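Local coordinates for protein serine protease pet (Escherichia coli, PDB 4OM9) that is a secreted serine protease of the autotransporter type that acts as an enterotoxin and probably cleaves the host cytoskeletal protein alpha-fodrin, at residues A[387-393]-A[407-413]; A[424-428]-A[446-450]; A[567-571]-A[619-623]; A[675-681]-A[695-701]; A[752-756]-A[795-799]. All coordinates share one frame; numbering follows the deposited sequence.

Contact 1 (A[387-393]-A[407-413]); sequences ILGAQKT and QLNAENA
Ile387 turns CG2 anti to the backbone N (CG1 beside it, chi1 -54°), which lays this methyl alongside Asn409, 3.5 Å from Ile387 CG2 to Asn409 CB. Leu388, on the other face of the strand pair, carries CG beside its N (chi1 -48°); there its CD1 lies side by side with Leu408, both leucines pointing the same way, at 3.5 Å from Leu388 CD1 to Leu408 CD2. Ala413 CB packs against the base of the same side chain, 3.7 Å from Leu388 CB. On the Ile387 face Gln407 runs parallel to the isoleucine, while its NE2 is spoken for by Asp432 on the following coil.

Parallel pairing is established by Leu388 N, which donates nearly straight to Gln407 O at 2.8 Å (169° at the hydrogen). The return bond, from Asn409 N to Leu388 O, is bent and weak. Beyond the strands the two turns still run in step: Lys392 N reaches Asn412 O at 2.9 Å, and Thr393 N reaches Ala413 O at 3.0 Å. On the solvent-exposed side the amides of Gln391 and Asn412 meet with planes nearly perpendicular, but the 2.5 Å from Asn412 ND2 to Gln391 OE1 is too short to be trusted in detail. Equivalent turns stacked at the ends of paired strands are characteristic of the right-handed parallel beta-helix of autotransporter passenger domains.

Contact 2 (A[424-428]-A[446-450]); sequences FTENG and TDSGT
The Phe424 ring receives Thr450 CG2 over the middle of one face, 3.6 Å from the centroid and 14° off the ring normal, a CH-pi contact. The threonine reaches it because CG2 stands anti to the Thr450 backbone N; its other branch, OG1, drops against the root of the ring, 3.0 Å from Phe424 CB. The phenylalanine and threonine side chains cross at about a right angle.

The second flat group is the Asp447 carboxylate, gripped through both oxygens. Its OD2 accepts from Asn427 N at 2.8 Å and 168°, through the syn lone pair, whereas OD1 is met by Gly449 N on the anti side at 2.7 Å, with the donor 32° out of the carboxylate plane. This latter bond makes an Asx turn, and the carboxylate thereby ties a type I turn, Asp447 to Thr450, to a type II turn, Thr425 to Gly428. Each turn joins two successive short strands within a coil of the beta-helix, 422-424 to 429-432 and 444-445 to 451-453, so the contact lies where consecutive coils bend together.

Backbone evidence for the stacking is the bond from Thr446 N to Phe424 O, 3.2 Å long. Beside it Thr446 leans its CG2 on the same carbonyl, 3.4 Å from Phe424 O. The Glu426 carboxylate is nearly coplanar with that of Asp447, but Glu426 OE1 remains 6.0 Å from Asp447 OD2; the two backbone N-H groups donated to Asp447 would be expected to favour its charged form despite this neighbour.

Contact 3 (A[567-571]-A[619-623]); sequences QVSDL and AYIDL
Leu571 and Ile621 supply the main apolar contact, their side chains meeting at a slant. The CD2 methyl of Leu571 does the touching: it is 3.7 Å from Ile621 CG2 and 4.2 Å from Ala619 CB, and it also rests on the strand backbone, 3.4 Å from Ala619 O. Ile621 places CG1 between its backbone N and carbonyl carbon (chi1 65°), and from there the chain extends so that CD1 reaches the loop backbone, 3.7 Å from Ser569 O. Val568 CG2 rests on the carbonyl oxygen of Leu623, a van der Waals contact. Nearby Gln567 and Leu623 lie side by side and point the same way, the amide end of the glutamine being held by Asn565.

Polar contact is made through water, since the segments share no direct hydrogen bond. One water accepts from Val568 N and donates to Leu623 O, at 3.1 Å from its oxygen to Leu623 O. Another donates to Ser569 OG, 2.6 Å away, and to Asp622 O at 2.9 Å from the same water. The bridges reach the carbonyls of Asp622 and Leu623, at and just past the strand end.

The strand segment belongs to the two-stranded antiparallel sheet of 618-622 with 640-644, paired through Ala619 with Gly643 and Ile621 with Lys641. Asp622 turns to His474 and Asn628. The loop, which follows helix 552-558, bonds through Val568 to His523. Loop and strand both pack on Ala520 of strand 514-520, through Ser569 and Ile621, and Trp576 of strand 576-583 also touches Ile621 and Ala619.

Contact 4 (A[675-681]-A[695-701]); sequences VSSLDRT and SSLFTTS
Leu678 and Thr699 form the tight, buried part of the contact: the leucine CB lies 3.4 Å from Thr699 OG1 and 3.5 Å from Thr699 CG2, both branches of the threonine leaning on it from the same side. On this same face Ser676 CB meets Leu697 CD1 at 3.8 Å. The backbones here are regular, with strand axes 4.8 Å apart and only 6° from parallel. Four N-H...O bonds alternate along them, the straightest from Leu678 N to Phe698 O (2.9 Å, 173°). That carbonyl is gripped twice, Thr699 OG1 adding a bond from above its plane.

The opposite face is looser and more exposed. Val675 CG1 meets the Phe698 ring at its edge, 4.1 Å from Phe698 CE1. At the strand ends polar groups take over: Thr700 OG1 donates to Asp679 OD1 at 2.7 Å, on the anti lone pair, and the other oxygen, OD2, forms a salt bridge with Arg680 NH1. Arg680 NE also forms a salt bridge with Asp659 of the preceding coil. With Ser676, Leu678, Leu697 and Thr699 on the buried face, the parallel, in-register pairing of successive coils is typical of the parallel beta-helix stalk.

Contact 5 (A[752-756]-A[795-799]); sequences DIKSE and KAAQS
Ser755 and Ala796 face the same way on the buried side of the strand pair, their CB atoms 3.9 Å apart. The serine hydroxyl is anti to the backbone N (chi1 169°), a setting that directs OG past the alanine toward Ser799; Ser755 OG and Ser799 OG end 3.8 Å apart and are not bonded to each other. Instead both are satisfied by Lys757, OG of Ser755 from its backbone N and OG of Ser799 through its backbone O.

Lys754 and Lys795 stand on the other, exposed face. Their stems run adjacent, 4.5 Å between Lys754 CB and Lys795 CB, but the end of Lys754 leads away. Lys795 heads toward Asp752 without a salt bridge, 5.3 Å separating Lys795 NZ from Asp752 OD2, an approach that may still be mildly favourable; its NZ makes a weak hydrogen bond to Ser793.

The Gln798 amide is turned onto the Glu756 backbone by a bend at chi2 (97°). Its NE2 is 2.9 Å from Glu756 O, yet the angle is too poor for a hydrogen bond.

Only two backbone bonds unite the segments. Lys795 N to Ile753 O measures 3.1 Å and lies in the carbonyl plane; Ser755 N to Lys795 O, also 3.1 Å, comes from 39° out of that plane. Pairing then gives way as the chain turns at Ala797. Although 38 residues lie between the two segments, the in-register parallel bridging of strands 747-755 and 794-796 is characteristic of the parallel beta-helix.

Contacts 1, 4 and 5 each pair parallel strands of neighbouring beta-helix coils, with one buried and one more exposed face, whereas contact 2 stacks the turns between strands and contact 3 sets a strand of a small antiparallel sheet against a loop. Contact 4 has the most regular pairing; contact 1 shifts from strand to turn. Contacts 2 and 3 lie nearest the centre of the chain, contact 5 farthest from it. Chemistry follows place: backbone bonds dominate 1 and 4, a carboxylate grips 2, apolar packing with bridging water serves 3, and 5 has two backbone bonds, small side chains on its buried face and lysines on its exposed one. Contacts 1 and 5 have centres about 64 Å apart.

Contact 1 (A[387-393]-A[407-413])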
# COMPACT_ATOMS: atom_id res chain seq x y z
N ILE A 387 -27.29 8.70 -6.80
CA ILE A 387 -26.94 10.10 -6.81
C ILE A 387 -27.74 10.84 -5.76
O ILE A 387 -28.95 10.70 -5.68
CB ILE A 387 -27.18 10.72 -8.19
CG1 ILE A 387 -26.46 9.92 -9.28
CG2 ILE A 387 -26.74 12.21 -8.19
CD1 ILE A 387 -26.79 10.38 -10.71
N LEU A 388 -27.06 11.59 -4.92
CA LEU A 388 -27.73 12.34 -3.88
C LEU A 388 -28.00 13.71 -4.43
O LEU A 388 -27.07 14.48 -4.63
CB LEU A 388 -26.86 12.42 -2.64
CG LEU A 388 -26.29 11.07 -2.23
CD1 LEU A 388 -25.43 11.18 -0.96
CD2 LEU A 388 -27.43 10.06 -2.03
N GLY A 389 -29.27 14.00 -4.71
CA GLY A 389 -29.64 15.27 -5.30
C GLY A 389 -30.26 16.25 -4.32
O GLY A 389 -30.73 17.31 -4.72
N ALA A 390 -30.25 15.90 -3.04
CA ALA A 390 -30.90 16.75 -2.04
C ALA A 390 -30.06 16.86 -0.77
O ALA A 390 -29.20 16.01 -0.51
CB ALA A 390 -32.30 16.21 -1.71
N GLN A 391 -30.30 17.92 0.01
CA GLN A 391 -29.69 18.04 1.33
C GLN A 391 -30.11 16.84 2.20
O GLN A 391 -31.29 16.51 2.28
CB GLN A 391 -30.08 19.36 2.01
CG GLN A 391 -29.75 19.40 3.51
CD GLN A 391 -29.28 20.78 4.02
OE1 GLN A 391 -28.12 20.94 4.43
NE2 GLN A 391 -30.18 21.76 4.01
N LYS A 392 -29.13 16.19 2.83
CA LYS A 392 -29.39 15.08 3.73
C LYS A 392 -30.27 14.03 3.04
O LYS A 392 -31.30 13.62 3.57
CB LYS A 392 -30.06 15.59 5.01
CG LYS A 392 -29.40 15.11 6.27
CD LYS A 392 -29.79 13.69 6.63
CE LYS A 392 -31.16 13.69 7.28
NZ LYS A 392 -31.09 13.94 8.75
N THR A 393 -29.84 13.62 1.84
CA THR A 393 -30.67 12.78 0.99
C THR A 393 -31.17 11.52 1.72
O THR A 393 -32.36 11.25 1.74
CB THR A 393 -29.91 12.41 -0.28
OG1 THR A 393 -29.64 13.61 -1.01
CG2 THR A 393 -30.74 11.46 -1.12
N GLN A 407 -22.86 9.24 -5.31
CA GLN A 407 -22.40 10.48 -5.90
C GLN A 407 -23.15 11.70 -5.38
O GLN A 407 -24.37 11.78 -5.48
CB GLN A 407 -22.53 10.45 -7.43
CG GLN A 407 -22.11 11.78 -8.06
CD GLN A 407 -22.30 11.84 -9.55
OE1 GLN A 407 -23.39 12.13 -10.03
NE2 GLN A 407 -21.24 11.59 -10.30
N LEU A 408 -22.41 12.66 -4.84
CA LEU A 408 -22.98 13.91 -4.35
C LEU A 408 -23.41 14.82 -5.49
O LEU A 408 -22.67 14.99 -6.44
CB LEU A 408 -21.98 14.64 -3.46
CG LEU A 408 -21.38 13.76 -2.37
CD1 LEU A 408 -20.61 14.60 -1.37
CD2 LEU A 408 -22.46 12.99 -1.67
N ASN A 409 -24.60 15.40 -5.38
CA ASN A 409 -25.09 16.31 -6.41
C ASN A 409 -25.98 17.42 -5.85
O ASN A 409 -26.98 17.79 -6.46
CB ASN A 409 -25.85 15.53 -7.48
CG ASN A 409 -26.01 16.32 -8.77
OD1 ASN A 409 -25.07 16.92 -9.28
ND2 ASN A 409 -27.23 16.33 -9.30
N ALA A 410 -25.62 17.93 -4.68
CA ALA A 410 -26.35 19.02 -4.04
C ALA A 410 -25.53 19.43 -2.83
O ALA A 410 -24.60 18.72 -2.46
CB ALA A 410 -27.78 18.59 -3.63
N GLU A 411 -25.85 20.56 -2.21
CA GLU A 411 -25.10 21.01 -1.04
C GLU A 411 -25.53 20.21 0.18
O GLU A 411 -26.71 19.93 0.35
CB GLU A 411 -25.30 22.50 -0.78
CG GLU A 411 -25.17 23.40 -2.01
CD GLU A 411 -23.73 23.84 -2.27
OE1 GLU A 411 -23.29 24.88 -1.69
OE2 GLU A 411 -23.05 23.16 -3.08
N ASN A 412 -24.56 19.82 1.01
CA ASN A 412 -24.84 19.12 2.26
C ASN A 412 -25.71 17.88 2.06
O ASN A 412 -26.65 17.62 2.82
CB ASN A 412 -25.50 20.08 3.24
CG ASN A 412 -25.17 19.75 4.69
OD1 ASN A 412 -24.04 19.38 5.01
ND2 ASN A 412 -26.16 19.89 5.57
N ALA A 413 -25.41 17.12 1.01
CA ALA A 413 -26.17 15.92 0.66
C ALA A 413 -25.96 14.74 1.60
O ALA A 413 -26.81 13.89 1.67
CB ALA A 413 -25.85 15.50 -0.76

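Contact 2 (A[424-428]-A[446-450])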
# COMPACT_ATOMS: atom_id res chain seq x y z
N PHE A 424 -19.16 1.89 4.80
CA PHE A 424 -18.73 1.02 3.74
C PHE A 424 -18.29 -0.29 4.35
O PHE A 424 -17.27 -0.30 5.02
CB PHE A 424 -17.55 1.62 2.97
CG PHE A 424 -17.71 3.08 2.58
CD1 PHE A 424 -17.49 4.09 3.50
CD2 PHE A 424 -17.98 3.43 1.27
CE1 PHE A 424 -17.63 5.42 3.14
CE2 PHE A 424 -18.10 4.77 0.89
CZ PHE A 424 -17.94 5.77 1.82
N THR A 425 -19.05 -1.38 4.15
CA THR A 425 -18.58 -2.69 4.60
C THR A 425 -17.61 -3.29 3.63
O THR A 425 -17.08 -2.61 2.76
CB THR A 425 -19.67 -3.76 4.74
OG1 THR A 425 -20.89 -3.33 4.14
CG2 THR A 425 -19.87 -4.19 6.18
N GLU A 426 -17.47 -4.61 3.78
CA GLU A 426 -16.56 -5.44 3.01
C GLU A 426 -16.66 -5.11 1.53
O GLU A 426 -17.77 -5.07 0.97
CB GLU A 426 -16.89 -6.93 3.27
CG GLU A 426 -15.79 -7.92 2.86
CD GLU A 426 -16.18 -9.39 3.14
OE1 GLU A 426 -15.54 -10.03 3.99
OE2 GLU A 426 -17.13 -9.89 2.49
N ASN A 427 -15.51 -4.83 0.94
CA ASN A 427 -15.34 -4.51 -0.49
C ASN A 427 -15.81 -3.11 -0.86
O ASN A 427 -15.50 -2.61 -1.95
CB ASN A 427 -16.04 -5.56 -1.36
CG ASN A 427 -15.36 -6.93 -1.27
OD1 ASN A 427 -14.14 -7.04 -1.14
ND2 ASN A 427 -16.16 -7.99 -1.34
N GLY A 428 -16.56 -2.49 0.04
CA GLY A 428 -16.95 -1.10 -0.09
C GLY A 428 -17.59 -0.65 -1.39
O GLY A 428 -18.47 -1.33 -1.93
N THR A 446 -14.25 -0.05 6.06
CA THR A 446 -13.60 -1.23 6.65
C THR A 446 -12.37 -1.65 5.90
O THR A 446 -11.48 -2.23 6.48
CB THR A 446 -14.53 -2.48 6.75
OG1 THR A 446 -14.90 -2.96 5.44
CG2 THR A 446 -15.76 -2.13 7.45
N ASP A 447 -12.31 -1.36 4.61
CA ASP A 447 -11.19 -1.84 3.81
C ASP A 447 -10.92 -1.01 2.57
O ASP A 447 -11.67 -0.12 2.21
CB ASP A 447 -11.40 -3.32 3.41
CG ASP A 447 -12.64 -3.53 2.51
OD1 ASP A 447 -12.86 -2.71 1.59
OD2 ASP A 447 -13.37 -4.53 2.71
N SER A 448 -9.85 -1.36 1.87
CA SER A 448 -9.39 -0.60 0.73
C SER A 448 -10.20 -0.86 -0.52
O SER A 448 -9.78 -0.49 -1.61
CB SER A 448 -7.92 -0.91 0.46
OG SER A 448 -7.76 -2.29 0.30
N GLY A 449 -11.33 -1.54 -0.36
CA GLY A 449 -12.33 -1.60 -1.41
C GLY A 449 -13.04 -0.25 -1.55
O GLY A 449 -13.65 0.03 -2.59
N THR A 450 -12.96 0.57 -0.51
CA THR A 450 -13.55 1.90 -0.49
C THR A 450 -12.62 2.97 -1.08
O THR A 450 -11.43 3.03 -0.75
CB THR A 450 -13.93 2.33 0.95
OG1 THR A 450 -14.92 1.44 1.47
CG2 THR A 450 -14.45 3.76 0.99

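Contact 3 (A[567-571]-A[619-623])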
# COMPACT_ATOMS: atom_id res chain seq x y z
N GLN A 567 -5.95 -12.92 16.53
CA GLN A 567 -6.01 -11.49 16.16
C GLN A 567 -6.04 -11.35 14.65
O GLN A 567 -5.42 -12.15 13.94
CB GLN A 567 -4.82 -10.71 16.70
CG GLN A 567 -4.41 -11.06 18.11
CD GLN A 567 -5.47 -10.70 19.11
OE1 GLN A 567 -5.64 -9.54 19.46
NE2 GLN A 567 -6.20 -11.71 19.58
N VAL A 568 -6.73 -10.32 14.16
CA VAL A 568 -6.98 -10.15 12.74
C VAL A 568 -5.69 -9.93 11.97
O VAL A 568 -5.51 -10.46 10.87
CB VAL A 568 -7.93 -8.97 12.47
CG1 VAL A 568 -7.84 -8.54 11.01
CG2 VAL A 568 -9.36 -9.36 12.83
N SER A 569 -4.78 -9.16 12.57
CA SER A 569 -3.42 -9.04 12.05
C SER A 569 -2.50 -8.83 13.23
O SER A 569 -2.97 -8.70 14.35
CB SER A 569 -3.30 -7.88 11.05
OG SER A 569 -3.67 -6.64 11.64
N ASP A 570 -1.20 -8.79 12.97
CA ASP A 570 -0.21 -8.63 14.04
C ASP A 570 0.89 -7.69 13.57
O ASP A 570 1.29 -7.75 12.41
CB ASP A 570 0.36 -10.00 14.43
CG ASP A 570 1.07 -9.98 15.77
OD1 ASP A 570 2.21 -9.45 15.85
OD2 ASP A 570 0.50 -10.53 16.74
N LEU A 571 1.37 -6.83 14.46
CA LEU A 571 2.46 -5.92 14.12
C LEU A 571 3.77 -6.63 13.73
O LEU A 571 4.62 -6.06 13.04
CB LEU A 571 2.74 -4.99 15.31
CG LEU A 571 1.75 -3.86 15.57
CD1 LEU A 571 2.07 -3.24 16.91
CD2 LEU A 571 1.84 -2.81 14.46
N ALA A 619 4.17 1.56 13.68
CA ALA A 619 3.10 1.25 12.74
C ALA A 619 1.82 0.97 13.51
O ALA A 619 1.85 0.62 14.69
CB ALA A 619 3.48 0.08 11.85
N TYR A 620 0.69 1.16 12.84
CA TYR A 620 -0.62 1.01 13.48
C TYR A 620 -1.44 -0.10 12.85
O TYR A 620 -1.43 -0.29 11.64
CB TYR A 620 -1.39 2.34 13.42
CG TYR A 620 -0.63 3.48 14.07
CD1 TYR A 620 0.44 4.09 13.42
CD2 TYR A 620 -0.97 3.95 15.34
CE1 TYR A 620 1.15 5.11 14.01
CE2 TYR A 620 -0.27 4.98 15.94
CZ TYR A 620 0.79 5.56 15.26
OH TYR A 620 1.51 6.57 15.81
N ILE A 621 -2.14 -0.85 13.68
CA ILE A 621 -3.09 -1.83 13.15
C ILE A 621 -4.43 -1.65 13.84
O ILE A 621 -4.51 -1.08 14.94
CB ILE A 621 -2.60 -3.28 13.32
CG1 ILE A 621 -2.50 -3.65 14.80
CG2 ILE A 621 -1.27 -3.48 12.63
CD1 ILE A 621 -2.15 -5.14 15.04
N ASP A 622 -5.46 -2.18 13.17
CA ASP A 622 -6.85 -2.05 13.58
C ASP A 622 -7.34 -3.45 13.91
O ASP A 622 -7.41 -4.31 13.04
CB ASP A 622 -7.66 -1.39 12.45
CG ASP A 622 -9.19 -1.34 12.70
OD1 ASP A 622 -9.66 -1.62 13.83
OD2 ASP A 622 -9.91 -0.99 11.74
N LEU A 623 -7.66 -3.70 15.17
CA LEU A 623 -8.18 -4.99 15.57
C LEU A 623 -9.53 -5.37 14.93
O LEU A 623 -9.96 -6.52 15.02
CB LEU A 623 -8.29 -5.05 17.09
CG LEU A 623 -6.94 -5.02 17.80
CD1 LEU A 623 -7.11 -5.11 19.31
CD2 LEU A 623 -6.02 -6.15 17.29
O HOH W 1 -8.31 -8.94 16.14
O HOH W 2 -5.45 -6.38 13.58

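Contact 4 (A[675-681]-A[695-701])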
# COMPACT_ATOMS: atom_id res chain seq x y z
N VAL A 675 14.41 19.98 -5.67
CA VAL A 675 15.28 20.86 -4.89
C VAL A 675 14.84 20.98 -3.43
O VAL A 675 13.71 21.32 -3.14
CB VAL A 675 15.33 22.28 -5.50
CG1 VAL A 675 16.14 23.22 -4.61
CG2 VAL A 675 15.90 22.24 -6.91
N SER A 676 15.77 20.73 -2.51
CA SER A 676 15.47 20.77 -1.08
C SER A 676 16.12 21.97 -0.38
O SER A 676 17.30 22.28 -0.59
CB SER A 676 15.91 19.47 -0.40
OG SER A 676 15.00 18.43 -0.67
N SER A 677 15.34 22.61 0.47
CA SER A 677 15.80 23.77 1.20
C SER A 677 15.42 23.66 2.69
O SER A 677 14.25 23.72 3.05
CB SER A 677 15.21 25.04 0.57
OG SER A 677 14.73 25.93 1.57
N LEU A 678 16.42 23.48 3.53
CA LEU A 678 16.21 23.36 4.97
C LEU A 678 16.78 24.58 5.71
O LEU A 678 17.99 24.87 5.65
CB LEU A 678 16.85 22.09 5.50
CG LEU A 678 16.21 20.71 5.31
CD1 LEU A 678 15.16 20.64 4.20
CD2 LEU A 678 17.27 19.62 5.12
N ASP A 679 15.91 25.32 6.38
CA ASP A 679 16.35 26.49 7.14
C ASP A 679 16.13 26.26 8.62
O ASP A 679 14.99 26.25 9.07
CB ASP A 679 15.62 27.74 6.68
CG ASP A 679 16.12 28.99 7.38
OD1 ASP A 679 17.20 28.93 7.99
OD2 ASP A 679 15.43 30.04 7.32
N ARG A 680 17.22 26.09 9.36
CA ARG A 680 17.15 25.75 10.78
C ARG A 680 16.45 24.40 10.94
O ARG A 680 15.80 24.12 11.94
CB ARG A 680 16.44 26.85 11.58
CG ARG A 680 16.93 28.25 11.22
CD ARG A 680 16.36 29.34 12.12
NE ARG A 680 14.90 29.44 12.04
CZ ARG A 680 14.23 30.01 11.05
NH1 ARG A 680 14.87 30.51 10.00
NH2 ARG A 680 12.92 30.07 11.09
N THR A 681 16.61 23.56 9.93
CA THR A 681 15.96 22.27 9.92
C THR A 681 16.94 21.09 9.94
O THR A 681 17.44 20.67 8.90
CB THR A 681 15.00 22.14 8.69
OG1 THR A 681 13.91 23.07 8.83
CG2 THR A 681 14.44 20.69 8.56
N SER A 695 19.16 16.09 -6.66
CA SER A 695 18.68 17.45 -6.83
C SER A 695 19.32 18.30 -5.75
O SER A 695 19.61 17.80 -4.66
CB SER A 695 17.15 17.48 -6.75
OG SER A 695 16.64 18.79 -6.94
N SER A 696 19.55 19.58 -6.04
CA SER A 696 20.20 20.49 -5.09
C SER A 696 19.64 20.43 -3.67
O SER A 696 18.42 20.40 -3.47
CB SER A 696 20.10 21.93 -5.59
OG SER A 696 21.05 22.21 -6.60
N LEU A 697 20.53 20.45 -2.68
CA LEU A 697 20.11 20.52 -1.29
C LEU A 697 20.89 21.57 -0.51
O LEU A 697 22.09 21.41 -0.28
CB LEU A 697 20.25 19.16 -0.62
CG LEU A 697 19.87 19.10 0.86
CD1 LEU A 697 19.04 17.87 1.14
CD2 LEU A 697 21.12 19.10 1.73
N PHE A 698 20.21 22.64 -0.11
CA PHE A 698 20.80 23.71 0.68
C PHE A 698 20.25 23.65 2.09
O PHE A 698 19.07 23.38 2.29
CB PHE A 698 20.49 25.08 0.08
CG PHE A 698 20.68 25.15 -1.40
CD1 PHE A 698 19.67 24.73 -2.26
CD2 PHE A 698 21.85 25.64 -1.94
CE1 PHE A 698 19.84 24.79 -3.62
CE2 PHE A 698 22.03 25.69 -3.30
CZ PHE A 698 21.02 25.27 -4.15
N THR A 699 21.10 23.92 3.07
CA THR A 699 20.67 23.87 4.46
C THR A 699 21.50 24.80 5.34
O THR A 699 22.73 24.77 5.32
CB THR A 699 20.75 22.45 5.01
OG1 THR A 699 19.94 21.60 4.21
CG2 THR A 699 20.25 22.40 6.43
N THR A 700 20.80 25.63 6.10
CA THR A 700 21.45 26.54 7.03
C THR A 700 21.85 25.79 8.30
O THR A 700 22.43 26.36 9.22
CB THR A 700 20.55 27.71 7.38
OG1 THR A 700 19.34 27.23 7.99
CG2 THR A 700 20.20 28.49 6.12
N SER A 701 21.54 24.50 8.32
CA SER A 701 21.80 23.64 9.45
C SER A 701 22.71 22.49 9.02
O SER A 701 23.37 22.58 7.99
CB SER A 701 20.47 23.09 10.00
OG SER A 701 20.67 22.31 11.17

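Contact 5 (A[752-756]-A[795-799])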
# COMPACT_ATOMS: atom_id res chain seq x y z
N ASP A 752 31.77 21.67 5.76
CA ASP A 752 32.78 20.78 6.34
C ASP A 752 32.21 19.40 6.60
O ASP A 752 31.00 19.22 6.70
CB ASP A 752 33.33 21.37 7.65
CG ASP A 752 33.92 22.76 7.46
OD1 ASP A 752 34.47 23.04 6.38
OD2 ASP A 752 33.83 23.57 8.40
N ILE A 753 33.08 18.40 6.67
CA ILE A 753 32.62 17.07 7.05
C ILE A 753 33.52 16.50 8.14
O ILE A 753 34.74 16.42 7.99
CB ILE A 753 32.56 16.11 5.84
CG1 ILE A 753 32.53 14.66 6.31
CG2 ILE A 753 33.73 16.32 4.92
CD1 ILE A 753 32.31 13.67 5.19
N LYS A 754 32.89 16.12 9.24
CA LYS A 754 33.60 15.61 10.39
C LYS A 754 33.06 14.23 10.73
O LYS A 754 31.92 13.90 10.39
CB LYS A 754 33.46 16.55 11.58
CG LYS A 754 32.10 16.56 12.19
CD LYS A 754 32.07 17.33 13.49
CE LYS A 754 30.66 17.32 14.07
NZ LYS A 754 30.65 17.83 15.47
N SER A 755 33.88 13.43 11.40
CA SER A 755 33.52 12.07 11.77
C SER A 755 34.57 11.46 12.68
O SER A 755 35.76 11.74 12.52
CB SER A 755 33.37 11.19 10.54
OG SER A 755 33.28 9.82 10.90
N GLU A 756 34.15 10.63 13.63
CA GLU A 756 35.12 9.86 14.40
C GLU A 756 34.82 8.37 14.38
O GLU A 756 35.29 7.62 15.25
CB GLU A 756 35.21 10.37 15.83
CG GLU A 756 33.90 10.66 16.51
CD GLU A 756 34.12 11.37 17.83
OE1 GLU A 756 33.14 11.52 18.60
OE2 GLU A 756 35.27 11.79 18.10
N LYS A 795 37.65 16.47 9.06
CA LYS A 795 38.23 15.93 10.28
C LYS A 795 37.70 14.54 10.56
O LYS A 795 36.82 14.36 11.40
CB LYS A 795 37.94 16.86 11.46
CG LYS A 795 38.19 18.32 11.15
CD LYS A 795 38.45 19.12 12.40
CE LYS A 795 38.70 20.58 12.07
NZ LYS A 795 37.50 21.20 11.42
N ALA A 796 38.24 13.55 9.86
CA ALA A 796 37.85 12.16 10.08
C ALA A 796 39.08 11.25 10.18
O ALA A 796 39.59 10.78 9.17
CB ALA A 796 36.95 11.69 8.96
N ALA A 797 39.53 10.98 11.41
CA ALA A 797 40.80 10.29 11.64
C ALA A 797 40.70 8.75 11.66
O ALA A 797 41.61 8.08 12.14
CB ALA A 797 41.43 10.77 12.94
N GLN A 798 39.61 8.20 11.15
CA GLN A 798 39.48 6.75 11.05
C GLN A 798 38.95 6.35 9.68
O GLN A 798 38.84 5.17 9.35
CB GLN A 798 38.55 6.19 12.13
CG GLN A 798 39.01 6.45 13.56
CD GLN A 798 38.34 7.66 14.18
OE1 GLN A 798 37.99 8.61 13.48
NE2 GLN A 798 38.15 7.63 15.49
N SER A 799 38.64 7.36 8.87
CA SER A 799 37.83 7.19 7.67
C SER A 799 38.64 7.12 6.38
O SER A 799 39.75 7.64 6.29
CB SER A 799 36.81 8.32 7.59
OG SER A 799 36.29 8.62 8.87